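Local structure of streptokinase domain B (Streptococcus dysgalactiae subsp. equisimilis, 1QQR) at residues Q100-N105 / G109-I114; K6-E11 / K96-A101; L34-A39 / S46-A51. The protein serves as a domain of the non-proteolytic plasminogen activator streptokinase, which promotes fibrinolysis, and probably contributes to plasminogen recognition. All coordinates share one frame; numbering follows the deposited sequence.

How the interactions relate
The three contacts run from an exposed tip of the domain towards its middle. Interaction 1 is a surface hairpin, held by backbone hydrogen bonds with a charged pair on one face. Interaction 2, partly buried, ties the loop before that hairpin to the start of strand 8-18. It shares Gln100 and Ala101 with interaction 1, and Lys6 NZ forms a salt bridge to Glu113 OE1. Interaction 3, also partly buried, has no hydrogen bond across it: a leucine pair and a long salt bridge join strand 33-38 to helix 46-60. Strand 8-18 pairs with 33-38, linking interactions 2 and 3 within one sheet.

Interaction 1. Residues Q100-N105 / G109-I114; sequences QAYRIN and GLNEEI
Arg103 and Glu112 lie opposite each other as a hydrogen-bonded antiparallel pair, and their side chains rise on the same face of the two-stranded ribbon. Arg103 starts with CG wedged between its backbone N and carbonyl carbon (chi1 56°), then runs extended to NE, which forms a salt bridge to Glu112 OE1 at 3.4 Å. The flat groups do not meet in a coplanar fork: guanidinium and carboxylate planes are 75° apart, with the carboxylate at the guanidinium edge. Ile114 turns CG2 over the centre of one guanidinium face, 3.7 Å above its plane, so a methyl group backs the charged pair.

Tyr102, Ile104, Asn111 and Glu113 occupy the other face. The Tyr102 ring leans obliquely against the Asn111 amide, with CE2 3.4 Å from OD1. Ile104 runs alongside Asn111, pointing the same way, while its CG2 reaches the CA of Gly109 at 3.9 Å. Near the base of the ribbon, the Gln100 and Glu113 side chains cross at about a right angle, with Gln100 CG 3.7 Å from Glu113 OE2. Gln100 OE1 accepts the backbone N of Lys6, and Glu113 OE1 forms a salt bridge with Lys6 NZ.

Arg103 and Glu112 exchange two backbone bonds; the one from Glu112 N to Arg103 O (2.9 Å) is almost straight at 177°. Ile114 N to Ala101 O extends the ladder at one end. At the other, Asn105 N binds Leu110 O and Gly109 N binds Asn105 O. This is a solvent-facing beta hairpin, a projection from the domain that probably takes part in recognising plasminogen.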
ATOM      1  N   GLN A 100      -7.330  19.191  -6.248  1.00 43.56           N
ATOM      2  CA  GLN A 100      -8.551  18.425  -5.979  1.00 41.49           C
ATOM      3  C   GLN A 100      -8.992  17.689  -7.241  1.00 42.36           C
ATOM      4  O   GLN A 100      -9.088  18.283  -8.306  1.00 40.58           O
ATOM      5  CB  GLN A 100      -9.668  19.360  -5.517  1.00 35.64           C
ATOM      6  CG  GLN A 100     -11.040  18.729  -5.473  1.00 41.34           C
ATOM      7  CD  GLN A 100     -11.203  17.773  -4.317  1.00 43.02           C
ATOM      8  OE1 GLN A 100     -10.887  18.110  -3.179  1.00 44.46           O
ATOM      9  NE2 GLN A 100     -11.720  16.580  -4.595  1.00 42.43           N
ATOM     10  N   ALA A 101      -9.274  16.397  -7.111  1.00 40.94           N
ATOM     11  CA  ALA A 101      -9.692  15.585  -8.256  1.00 40.46           C
ATOM     12  C   ALA A 101     -11.110  15.879  -8.749  1.00 39.54           C
ATOM     13  O   ALA A 101     -12.014  16.204  -7.957  1.00 37.57           O
ATOM     14  CB  ALA A 101      -9.602  14.099  -7.899  1.00 28.07           C
ATOM     15  N   TYR A 102     -11.306  15.737 -10.057  1.00 31.94           N
ATOM     16  CA  TYR A 102     -12.639  15.904 -10.630  1.00 37.36           C
ATOM     17  C   TYR A 102     -12.733  15.209 -11.978  1.00 36.64           C
ATOM     18  O   TYR A 102     -11.721  14.916 -12.611  1.00 39.01           O
ATOM     19  CB  TYR A 102     -12.979  17.381 -10.851  1.00 30.50           C
ATOM     20  CG  TYR A 102     -12.236  17.968 -12.023  1.00 28.32           C
ATOM     21  CD1 TYR A 102     -10.918  18.388 -11.888  1.00 29.90           C
ATOM     22  CD2 TYR A 102     -12.832  18.033 -13.297  1.00 30.95           C
ATOM     23  CE1 TYR A 102     -10.190  18.857 -12.979  1.00 37.35           C
ATOM     24  CE2 TYR A 102     -12.111  18.512 -14.406  1.00 27.89           C
ATOM     25  CZ  TYR A 102     -10.794  18.921 -14.230  1.00 34.23           C
ATOM     26  OH  TYR A 102     -10.081  19.413 -15.281  1.00 33.50           O
ATOM     27  N   ARG A 103     -13.960  14.971 -12.417  1.00 37.47           N
ATOM     28  CA  ARG A 103     -14.201  14.383 -13.726  1.00 42.42           C
ATOM     29  C   ARG A 103     -15.169  15.325 -14.445  1.00 43.11           C
ATOM     30  O   ARG A 103     -15.758  16.221 -13.843  1.00 41.86           O
ATOM     31  CB  ARG A 103     -14.814  12.985 -13.609  1.00 40.60           C
ATOM     32  CG  ARG A 103     -16.080  12.918 -12.819  1.00 45.49           C
ATOM     33  CD  ARG A 103     -16.802  11.603 -13.085  1.00 58.24           C
ATOM     34  NE  ARG A 103     -17.856  11.372 -12.099  1.00 70.88           N
ATOM     35  CZ  ARG A 103     -17.800  10.448 -11.143  1.00 75.55           C
ATOM     36  NH1 ARG A 103     -16.739   9.652 -11.046  1.00 75.46           N
ATOM     37  NH2 ARG A 103     -18.792  10.340 -10.264  1.00 74.36           N
ATOM     38  N   ILE A 104     -15.332  15.120 -15.736  1.00 42.18           N
ATOM     39  CA  ILE A 104     -16.221  15.946 -16.520  1.00 45.58           C
ATOM     40  C   ILE A 104     -17.578  15.265 -16.677  1.00 47.16           C
ATOM     41  O   ILE A 104     -17.654  14.110 -17.063  1.00 47.90           O
ATOM     42  CB  ILE A 104     -15.575  16.243 -17.868  1.00 42.56           C
ATOM     43  CG1 ILE A 104     -14.356  17.142 -17.611  1.00 46.55           C
ATOM     44  CG2 ILE A 104     -16.587  16.870 -18.824  1.00 42.61           C
ATOM     45  CD1 ILE A 104     -13.595  17.586 -18.856  1.00 54.51           C
ATOM     46  N   ASN A 105     -18.648  15.977 -16.325  1.00 55.45           N
ATOM     47  CA  ASN A 105     -19.999  15.423 -16.431  1.00 57.73           C
ATOM     48  C   ASN A 105     -20.246  15.193 -17.902  1.00 60.09           C
ATOM     49  O   ASN A 105     -20.148  16.130 -18.700  1.00 55.36           O
ATOM     50  CB  ASN A 105     -21.051  16.406 -15.912  1.00 56.54           C
ATOM     51  CG  ASN A 105     -22.472  15.846 -15.999  1.00 60.83           C
ATOM     52  OD1 ASN A 105     -23.007  15.319 -15.024  1.00 60.98           O
ATOM     53  ND2 ASN A 105     -23.079  15.947 -17.174  1.00 60.31           N
ATOM     54  N   GLY A 109     -21.018  18.524 -19.397  1.00 49.98           N
ATOM     55  CA  GLY A 109     -19.691  18.969 -19.749  1.00 43.86           C
ATOM     56  C   GLY A 109     -19.127  19.861 -18.657  1.00 47.76           C
ATOM     57  O   GLY A 109     -18.128  20.549 -18.867  1.00 52.00           O
ATOM     58  N   LEU A 110     -19.759  19.865 -17.485  1.00 43.23           N
ATOM     59  CA  LEU A 110     -19.252  20.680 -16.379  1.00 41.76           C
ATOM     60  C   LEU A 110     -18.434  19.786 -15.446  1.00 39.15           C
ATOM     61  O   LEU A 110     -18.543  18.563 -15.510  1.00 37.68           O
ATOM     62  CB  LEU A 110     -20.405  21.345 -15.619  1.00 31.73           C
ATOM     63  CG  LEU A 110     -21.121  22.427 -16.451  1.00 33.55           C
ATOM     64  CD1 LEU A 110     -22.285  23.028 -15.652  1.00 32.59           C
ATOM     65  CD2 LEU A 110     -20.118  23.536 -16.837  1.00 27.13           C
ATOM     66  N   ASN A 111     -17.615  20.393 -14.590  1.00 33.59           N
ATOM     67  CA  ASN A 111     -16.779  19.634 -13.675  1.00 31.92           C
ATOM     68  C   ASN A 111     -17.437  19.189 -12.372  1.00 37.33           C
ATOM     69  O   ASN A 111     -18.104  19.988 -11.701  1.00 39.28           O
ATOM     70  CB  ASN A 111     -15.538  20.446 -13.311  1.00 36.31           C
ATOM     71  CG  ASN A 111     -14.768  20.902 -14.520  1.00 35.42           C
ATOM     72  OD1 ASN A 111     -14.795  20.255 -15.568  1.00 42.66           O
ATOM     73  ND2 ASN A 111     -14.059  22.007 -14.381  1.00 34.84           N
ATOM     74  N   GLU A 112     -17.239  17.920 -12.005  1.00 36.01           N
ATOM     75  CA  GLU A 112     -17.745  17.408 -10.736  1.00 35.85           C
ATOM     76  C   GLU A 112     -16.609  16.779  -9.930  1.00 39.11           C
ATOM     77  O   GLU A 112     -15.947  15.841 -10.372  1.00 36.59           O
ATOM     78  CB  GLU A 112     -18.882  16.414 -10.931  1.00 38.92           C
ATOM     79  CG  GLU A 112     -18.593  15.268 -11.837  1.00 61.33           C
ATOM     80  CD  GLU A 112     -19.618  14.177 -11.651  1.00 65.19           C
ATOM     81  OE1 GLU A 112     -19.760  13.707 -10.496  1.00 68.06           O
ATOM     82  OE2 GLU A 112     -20.278  13.800 -12.648  1.00 69.17           O
ATOM     83  N   GLU A 113     -16.381  17.324  -8.742  1.00 38.02           N
ATOM     84  CA  GLU A 113     -15.310  16.868  -7.886  1.00 38.81           C
ATOM     85  C   GLU A 113     -15.540  15.479  -7.340  1.00 39.82           C
ATOM     86  O   GLU A 113     -16.668  15.063  -7.094  1.00 36.68           O
ATOM     87  CB  GLU A 113     -15.099  17.852  -6.739  1.00 37.75           C
ATOM     88  CG  GLU A 113     -14.719  19.253  -7.213  1.00 36.34           C
ATOM     89  CD  GLU A 113     -14.558  20.226  -6.060  1.00 37.51           C
ATOM     90  OE1 GLU A 113     -15.235  20.042  -5.022  1.00 36.70           O
ATOM     91  OE2 GLU A 113     -13.761  21.176  -6.190  1.00 37.42           O
ATOM     92  N   ILE A 114     -14.447  14.747  -7.191  1.00 40.65           N
ATOM     93  CA  ILE A 114     -14.514  13.402  -6.650  1.00 37.10           C
ATOM     94  C   ILE A 114     -13.354  13.240  -5.701  1.00 35.61           C
ATOM     95  O   ILE A 114     -12.441  14.091  -5.646  1.00 32.44           O
ATOM     96  CB  ILE A 114     -14.449  12.327  -7.741  1.00 43.45           C
ATOM     97  CG1 ILE A 114     -13.270  12.586  -8.682  1.00 43.07           C
ATOM     98  CG2 ILE A 114     -15.768  12.287  -8.499  1.00 37.49           C
ATOM     99  CD1 ILE A 114     -12.973  11.395  -9.590  1.00 36.19           C
TER

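Interaction 2. Residues K6-E11 / K96-A101; sequences KSVDVE and KNREQA
Over one face of the Arg98 guanidinium sits Val8, with CG2 centred 3.7 Å above the plane and the two side chains crossing at about a right angle. The edge is used quite differently: Lys96 O lies in the guanidinium plane and takes bonds from both NE (3.1 Å) and NH2 (3.2 Å), a side-on grip on one oxygen. A bend at chi3 (69°) folds the arginine back on its own loop to make it. Asp118 and Asp77 add salt bridges to NH2 and NH1.

The second flat group is the Gln100 amide. Its OE1 accepts the backbone N of Lys6 at 2.9 Å, and the Lys6 side chain then passes across that oxygen, CG coming within 3.3 Å, on its extended way to Glu113. On the amide's other end, NE2 donates to a water at 3.0 Å, which in turn donates to Ser7 O.

Thus segment 6-11 engages one end of the amide directly and the other through a water, which should favour one rotation of the group. The buried positive charge of Arg98 is compensated by Asp118 and Asp77, and its orientation is held by the two bonds to Lys96 O.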
ATOM      1  N   LYS A   6      -9.277  18.148  -0.736  1.00 42.29           N
ATOM      2  CA  LYS A   6      -9.843  18.311   0.589  1.00 50.62           C
ATOM      3  C   LYS A   6      -9.700  17.049   1.438  1.00 56.63           C
ATOM      4  O   LYS A   6      -9.893  17.072   2.662  1.00 52.58           O
ATOM      5  CB  LYS A   6     -11.324  18.674   0.440  1.00 57.94           C
ATOM      6  CG  LYS A   6     -11.537  19.866  -0.509  1.00 66.91           C
ATOM      7  CD  LYS A   6     -12.959  19.964  -1.042  1.00 69.75           C
ATOM      8  CE  LYS A   6     -13.034  21.000  -2.161  1.00 74.14           C
ATOM      9  NZ  LYS A   6     -14.367  21.030  -2.837  1.00 67.43           N
ATOM     10  N   SER A   7      -9.337  15.952   0.784  1.00 51.58           N
ATOM     11  CA  SER A   7      -9.235  14.680   1.464  1.00 46.63           C
ATOM     12  C   SER A   7      -8.483  13.700   0.586  1.00 47.71           C
ATOM     13  O   SER A   7      -8.452  13.846  -0.634  1.00 47.12           O
ATOM     14  CB  SER A   7     -10.643  14.140   1.672  1.00 44.71           C
ATOM     15  OG  SER A   7     -10.839  13.684   2.982  1.00 57.19           O
ATOM     16  N   VAL A   8      -7.877  12.696   1.198  1.00 42.31           N
ATOM     17  CA  VAL A   8      -7.214  11.672   0.414  1.00 37.62           C
ATOM     18  C   VAL A   8      -7.559  10.315   1.008  1.00 39.92           C
ATOM     19  O   VAL A   8      -7.226  10.035   2.162  1.00 45.19           O
ATOM     20  CB  VAL A   8      -5.699  11.877   0.376  1.00 29.53           C
ATOM     21  CG1 VAL A   8      -5.019  10.685  -0.283  1.00 28.67           C
ATOM     22  CG2 VAL A   8      -5.393  13.109  -0.424  1.00 22.60           C
ATOM     23  N   ASP A   9      -8.284   9.494   0.252  1.00 35.52           N
ATOM     24  CA  ASP A   9      -8.619   8.149   0.746  1.00 35.88           C
ATOM     25  C   ASP A   9      -7.345   7.347   0.543  1.00 37.13           C
ATOM     26  O   ASP A   9      -6.850   7.248  -0.586  1.00 33.45           O
ATOM     27  CB  ASP A   9      -9.714   7.464  -0.081  1.00 38.53           C
ATOM     28  CG  ASP A   9     -11.083   8.060   0.136  1.00 37.28           C
ATOM     29  OD1 ASP A   9     -11.322   8.614   1.224  1.00 43.42           O
ATOM     30  OD2 ASP A   9     -11.919   7.948  -0.786  1.00 47.44           O
ATOM     31  N   VAL A  10      -6.803   6.798   1.622  1.00 32.87           N
ATOM     32  CA  VAL A  10      -5.587   6.014   1.503  1.00 33.68           C
ATOM     33  C   VAL A  10      -5.938   4.537   1.404  1.00 32.15           C
ATOM     34  O   VAL A  10      -6.410   3.929   2.372  1.00 29.49           O
ATOM     35  CB  VAL A  10      -4.643   6.232   2.714  1.00 37.36           C
ATOM     36  CG1 VAL A  10      -3.354   5.437   2.531  1.00 38.14           C
ATOM     37  CG2 VAL A  10      -4.327   7.699   2.867  1.00 32.51           C
ATOM     38  N   GLU A  11      -5.733   3.979   0.217  1.00 27.61           N
ATOM     39  CA  GLU A  11      -5.987   2.571  -0.002  1.00 31.71           C
ATOM     40  C   GLU A  11      -4.685   1.777   0.106  1.00 33.92           C
ATOM     41  O   GLU A  11      -3.583   2.281  -0.162  1.00 27.91           O
ATOM     42  CB  GLU A  11      -6.648   2.349  -1.357  1.00 33.61           C
ATOM     43  CG  GLU A  11      -8.134   2.652  -1.333  1.00 47.28           C
ATOM     44  CD  GLU A  11      -8.746   2.729  -2.724  1.00 56.00           C
ATOM     45  OE1 GLU A  11      -8.477   1.842  -3.558  1.00 59.11           O
ATOM     46  OE2 GLU A  11      -9.513   3.677  -2.981  1.00 65.36           O
ATOM     47  N   LYS A  96       0.933  13.540   0.365  1.00 38.61           N
ATOM     48  CA  LYS A  96       1.341  14.527  -0.630  1.00 42.47           C
ATOM     49  C   LYS A  96       0.247  15.544  -1.006  1.00 45.32           C
ATOM     50  O   LYS A  96      -0.923  15.188  -1.168  1.00 37.65           O
ATOM     51  CB  LYS A  96       1.812  13.753  -1.861  1.00 46.11           C
ATOM     52  CG  LYS A  96       2.380  14.532  -2.999  1.00 44.21           C
ATOM     53  CD  LYS A  96       2.751  13.541  -4.099  1.00 55.44           C
ATOM     54  CE  LYS A  96       3.170  14.215  -5.401  1.00 66.10           C
ATOM     55  NZ  LYS A  96       4.633  14.557  -5.452  1.00 76.29           N
ATOM     56  N   ASN A  97       0.646  16.811  -1.130  1.00 44.78           N
ATOM     57  CA  ASN A  97      -0.266  17.901  -1.493  1.00 45.47           C
ATOM     58  C   ASN A  97      -0.674  17.729  -2.943  1.00 42.77           C
ATOM     59  O   ASN A  97       0.121  17.299  -3.784  1.00 41.92           O
ATOM     60  CB  ASN A  97       0.426  19.263  -1.335  1.00 44.39           C
ATOM     61  CG  ASN A  97      -0.557  20.414  -1.199  1.00 50.74           C
ATOM     62  OD1 ASN A  97      -1.779  20.230  -1.238  1.00 48.11           O
ATOM     63  ND2 ASN A  97      -0.024  21.613  -1.027  1.00 54.99           N
ATOM     64  N   ARG A  98      -1.917  18.063  -3.245  1.00 40.72           N
ATOM     65  CA  ARG A  98      -2.375  17.914  -4.609  1.00 41.72           C
ATOM     66  C   ARG A  98      -3.627  18.706  -4.930  1.00 39.26           C
ATOM     67  O   ARG A  98      -4.387  19.150  -4.052  1.00 37.09           O
ATOM     68  CB  ARG A  98      -2.637  16.426  -4.924  1.00 36.59           C
ATOM     69  CG  ARG A  98      -3.925  15.891  -4.277  1.00 42.42           C
ATOM     70  CD  ARG A  98      -3.931  14.372  -4.154  1.00 45.98           C
ATOM     71  NE  ARG A  98      -2.962  13.878  -3.173  1.00 38.52           N
ATOM     72  CZ  ARG A  98      -2.659  12.590  -2.990  1.00 43.00           C
ATOM     73  NH1 ARG A  98      -3.238  11.652  -3.733  1.00 29.86           N
ATOM     74  NH2 ARG A  98      -1.809  12.229  -2.028  1.00 33.61           N
ATOM     75  N   GLU A  99      -3.832  18.832  -6.232  1.00 40.82           N
ATOM     76  CA  GLU A  99      -4.975  19.505  -6.813  1.00 46.79           C
ATOM     77  C   GLU A  99      -6.181  18.603  -6.559  1.00 42.61           C
ATOM     78  O   GLU A  99      -6.062  17.387  -6.633  1.00 46.87           O
ATOM     79  CB  GLU A  99      -4.725  19.659  -8.309  1.00 45.00           C
ATOM     80  CG  GLU A  99      -5.409  20.843  -8.916  1.00 66.64           C
ATOM     81  CD  GLU A  99      -4.899  22.147  -8.359  1.00 60.89           C
ATOM     82  OE1 GLU A  99      -3.702  22.442  -8.552  1.00 63.23           O
ATOM     83  OE2 GLU A  99      -5.699  22.867  -7.731  1.00 66.71           O
ATOM     84  N   GLN A 100      -7.330  19.191  -6.248  1.00 43.56           N
ATOM     85  CA  GLN A 100      -8.551  18.425  -5.979  1.00 41.49           C
ATOM     86  C   GLN A 100      -8.992  17.689  -7.241  1.00 42.36           C
ATOM     87  O   GLN A 100      -9.088  18.283  -8.306  1.00 40.58           O
ATOM     88  CB  GLN A 100      -9.668  19.360  -5.517  1.00 35.64           C
ATOM     89  CG  GLN A 100     -11.040  18.729  -5.473  1.00 41.34           C
ATOM     90  CD  GLN A 100     -11.203  17.773  -4.317  1.00 43.02           C
ATOM     91  OE1 GLN A 100     -10.887  18.110  -3.179  1.00 44.46           O
ATOM     92  NE2 GLN A 100     -11.720  16.580  -4.595  1.00 42.43           N
ATOM     93  N   ALA A 101      -9.274  16.397  -7.111  1.00 40.94           N
ATOM     94  CA  ALA A 101      -9.692  15.585  -8.256  1.00 40.46           C
ATOM     95  C   ALA A 101     -11.110  15.879  -8.749  1.00 39.54           C
ATOM     96  O   ALA A 101     -12.014  16.204  -7.957  1.00 37.57           O
ATOM     97  CB  ALA A 101      -9.602  14.099  -7.899  1.00 28.07           C
TER
HETATM   98  O   HOH W   1     -10.815  14.687  -2.431  1.00 49.86           O

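Interaction 3. Residues L34-A39 / S46-A51; sequences LLKTLA and SQELLA
Leu35 and Leu49 supply the apolar part of the contact, meeting through single methyl groups: CD2 of each lies 4.0 Å from CD2 of the other, and the side chains cross at about a right angle. Leu49 leaves the helix with CG beside its backbone N (chi1 -66°) and runs on extended, which carries its branch towards the strand.

The charged part lies next to it. Lys36 sets out from the strand with CG between its backbone N and carbonyl carbon (chi1 48°), and its chain, extended from there on, brings NZ to 3.9 Å from Glu48 OE1. That is a long salt bridge, probably a loose electrostatic attraction rather than a tight pair. The carboxylate has a firmer partner for its other oxygen: OE2 accepts the backbone N of Thr45, just ahead of the helix. Glu48 thus turns one oxygen to the helix start and the other to the lysine.

Backbone bonds do not cross between the segments, but they set the side chains in place. Leu35 N and Lys36 O both probably bond to Val10, at 2.7 Å each, to its O and N respectively. Two consecutive residues facing one is a classic beta bulge, and it is what lets Leu35 and Lys36 both point towards the helix. On the helical side, Leu50 N to Ser46 O (2.9 Å) begins the regular pattern of the first turn.

Helix 46-60 lies against the sheet, in keeping with the beta-grasp fold of streptokinase domains. Its first turn here meets strand 33-38, neighbour of strand 8-18, while Leu49 also packs on Tyr12 of strand 8-18, Ile44 of strand 43-45 and Glu122 of strand 111-128.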
ATOM      1  N   LEU A  34      -9.331  -0.042   2.153  1.00 46.17           N
ATOM      2  CA  LEU A  34      -9.221   1.370   2.495  1.00 42.23           C
ATOM      3  C   LEU A  34      -8.655   1.388   3.892  1.00 41.25           C
ATOM      4  O   LEU A  34      -9.192   0.764   4.797  1.00 39.10           O
ATOM      5  CB  LEU A  34     -10.572   2.094   2.509  1.00 40.73           C
ATOM      6  CG  LEU A  34     -10.301   3.548   2.943  1.00 48.99           C
ATOM      7  CD1 LEU A  34     -10.280   4.451   1.725  1.00 38.74           C
ATOM      8  CD2 LEU A  34     -11.328   4.017   3.949  1.00 47.39           C
ATOM      9  N   LEU A  35      -7.546   2.081   4.059  1.00 42.83           N
ATOM     10  CA  LEU A  35      -6.939   2.184   5.365  1.00 39.86           C
ATOM     11  C   LEU A  35      -7.688   3.267   6.122  1.00 43.33           C
ATOM     12  O   LEU A  35      -8.222   3.042   7.198  1.00 42.93           O
ATOM     13  CB  LEU A  35      -5.490   2.592   5.208  1.00 43.16           C
ATOM     14  CG  LEU A  35      -4.461   1.610   5.726  1.00 50.69           C
ATOM     15  CD1 LEU A  35      -4.851   0.187   5.302  1.00 48.14           C
ATOM     16  CD2 LEU A  35      -3.090   2.037   5.210  1.00 42.99           C
ATOM     17  N   LYS A  36      -7.710   4.458   5.538  1.00 46.01           N
ATOM     18  CA  LYS A  36      -8.383   5.592   6.141  1.00 45.92           C
ATOM     19  C   LYS A  36      -8.399   6.805   5.214  1.00 39.92           C
ATOM     20  O   LYS A  36      -7.731   6.834   4.179  1.00 41.87           O
ATOM     21  CB  LYS A  36      -7.700   5.953   7.465  1.00 44.47           C
ATOM     22  CG  LYS A  36      -6.183   6.052   7.394  1.00 53.30           C
ATOM     23  CD  LYS A  36      -5.566   6.066   8.809  1.00 68.33           C
ATOM     24  CE  LYS A  36      -4.026   5.918   8.786  1.00 76.59           C
ATOM     25  NZ  LYS A  36      -3.353   6.008  10.134  1.00 70.12           N
ATOM     26  N   THR A  37      -9.183   7.797   5.594  1.00 38.28           N
ATOM     27  CA  THR A  37      -9.285   9.027   4.846  1.00 40.95           C
ATOM     28  C   THR A  37      -8.505  10.034   5.663  1.00 41.22           C
ATOM     29  O   THR A  37      -8.805  10.264   6.826  1.00 47.77           O
ATOM     30  CB  THR A  37     -10.742   9.442   4.723  1.00 46.36           C
ATOM     31  OG1 THR A  37     -11.470   8.346   4.161  1.00 44.10           O
ATOM     32  CG2 THR A  37     -10.886  10.655   3.804  1.00 37.40           C
ATOM     33  N   LEU A  38      -7.482  10.612   5.060  1.00 40.98           N
ATOM     34  CA  LEU A  38      -6.632  11.557   5.762  1.00 42.88           C
ATOM     35  C   LEU A  38      -6.608  12.880   5.041  1.00 43.84           C
ATOM     36  O   LEU A  38      -7.224  13.041   3.994  1.00 50.29           O
ATOM     37  CB  LEU A  38      -5.202  11.015   5.837  1.00 44.40           C
ATOM     38  CG  LEU A  38      -5.045   9.723   6.636  1.00 48.24           C
ATOM     39  CD1 LEU A  38      -3.580   9.286   6.613  1.00 44.79           C
ATOM     40  CD2 LEU A  38      -5.518   9.960   8.065  1.00 41.77           C
ATOM     41  N   ALA A  39      -5.873  13.826   5.604  1.00 44.14           N
ATOM     42  CA  ALA A  39      -5.751  15.141   5.000  1.00 43.04           C
ATOM     43  C   ALA A  39      -4.320  15.315   4.521  1.00 40.78           C
ATOM     44  O   ALA A  39      -3.409  14.623   4.988  1.00 46.39           O
ATOM     45  CB  ALA A  39      -6.099  16.227   6.034  1.00 37.73           C
ATOM     46  N   SER A  46       5.939   3.406   8.713  1.00 29.99           N
ATOM     47  CA  SER A  46       6.211   2.023   8.332  1.00 34.49           C
ATOM     48  C   SER A  46       5.724   1.038   9.405  1.00 35.01           C
ATOM     49  O   SER A  46       5.252  -0.049   9.079  1.00 39.88           O
ATOM     50  CB  SER A  46       7.696   1.843   8.085  1.00 34.30           C
ATOM     51  OG  SER A  46       8.427   2.425   9.141  1.00 34.43           O
ATOM     52  N   GLN A  47       5.789   1.413  10.679  1.00 30.36           N
ATOM     53  CA  GLN A  47       5.307   0.488  11.713  1.00 37.77           C
ATOM     54  C   GLN A  47       3.811   0.239  11.587  1.00 38.20           C
ATOM     55  O   GLN A  47       3.338  -0.878  11.782  1.00 39.10           O
ATOM     56  CB  GLN A  47       5.624   0.999  13.125  1.00 38.79           C
ATOM     57  CG  GLN A  47       7.108   0.978  13.473  1.00 39.54           C
ATOM     58  CD  GLN A  47       7.830   2.227  13.042  1.00 37.14           C
ATOM     59  OE1 GLN A  47       9.017   2.388  13.314  1.00 46.41           O
ATOM     60  NE2 GLN A  47       7.124   3.123  12.367  1.00 37.32           N
ATOM     61  N   GLU A  48       3.064   1.286  11.270  1.00 36.94           N
ATOM     62  CA  GLU A  48       1.626   1.150  11.085  1.00 35.11           C
ATOM     63  C   GLU A  48       1.320   0.252   9.888  1.00 30.50           C
ATOM     64  O   GLU A  48       0.383  -0.542   9.928  1.00 29.65           O
ATOM     65  CB  GLU A  48       0.994   2.513  10.842  1.00 28.25           C
ATOM     66  CG  GLU A  48       1.223   3.491  11.987  1.00 44.15           C
ATOM     67  CD  GLU A  48       0.567   4.842  11.730  1.00 43.47           C
ATOM     68  OE1 GLU A  48      -0.384   5.184  12.467  1.00 49.65           O
ATOM     69  OE2 GLU A  48       1.002   5.548  10.790  1.00 41.24           O
ATOM     70  N   LEU A  49       2.105   0.390   8.822  1.00 28.82           N
ATOM     71  CA  LEU A  49       1.880  -0.416   7.625  1.00 34.38           C
ATOM     72  C   LEU A  49       2.200  -1.884   7.929  1.00 36.22           C
ATOM     73  O   LEU A  49       1.452  -2.798   7.510  1.00 32.88           O
ATOM     74  CB  LEU A  49       2.719   0.115   6.450  1.00 29.71           C
ATOM     75  CG  LEU A  49       2.312   1.515   5.963  1.00 30.43           C
ATOM     76  CD1 LEU A  49       3.218   1.924   4.819  1.00 22.57           C
ATOM     77  CD2 LEU A  49       0.842   1.526   5.500  1.00 26.82           C
ATOM     78  N   LEU A  50       3.285  -2.105   8.677  1.00 34.53           N
ATOM     79  CA  LEU A  50       3.653  -3.466   9.074  1.00 37.79           C
ATOM     80  C   LEU A  50       2.509  -4.087   9.862  1.00 35.25           C
ATOM     81  O   LEU A  50       2.156  -5.245   9.631  1.00 37.04           O
ATOM     82  CB  LEU A  50       4.907  -3.490   9.956  1.00 43.26           C
ATOM     83  CG  LEU A  50       5.210  -4.881  10.556  1.00 44.51           C
ATOM     84  CD1 LEU A  50       5.763  -5.824   9.497  1.00 40.19           C
ATOM     85  CD2 LEU A  50       6.228  -4.733  11.643  1.00 52.14           C
ATOM     86  N   ALA A  51       1.910  -3.322  10.772  1.00 30.86           N
ATOM     87  CA  ALA A  51       0.829  -3.868  11.579  1.00 34.80           C
ATOM     88  C   ALA A  51      -0.310  -4.275  10.662  1.00 41.30           C
ATOM     89  O   ALA A  51      -0.927  -5.327  10.850  1.00 45.18           O
ATOM     90  CB  ALA A  51       0.349  -2.846  12.635  1.00 29.32           C
TER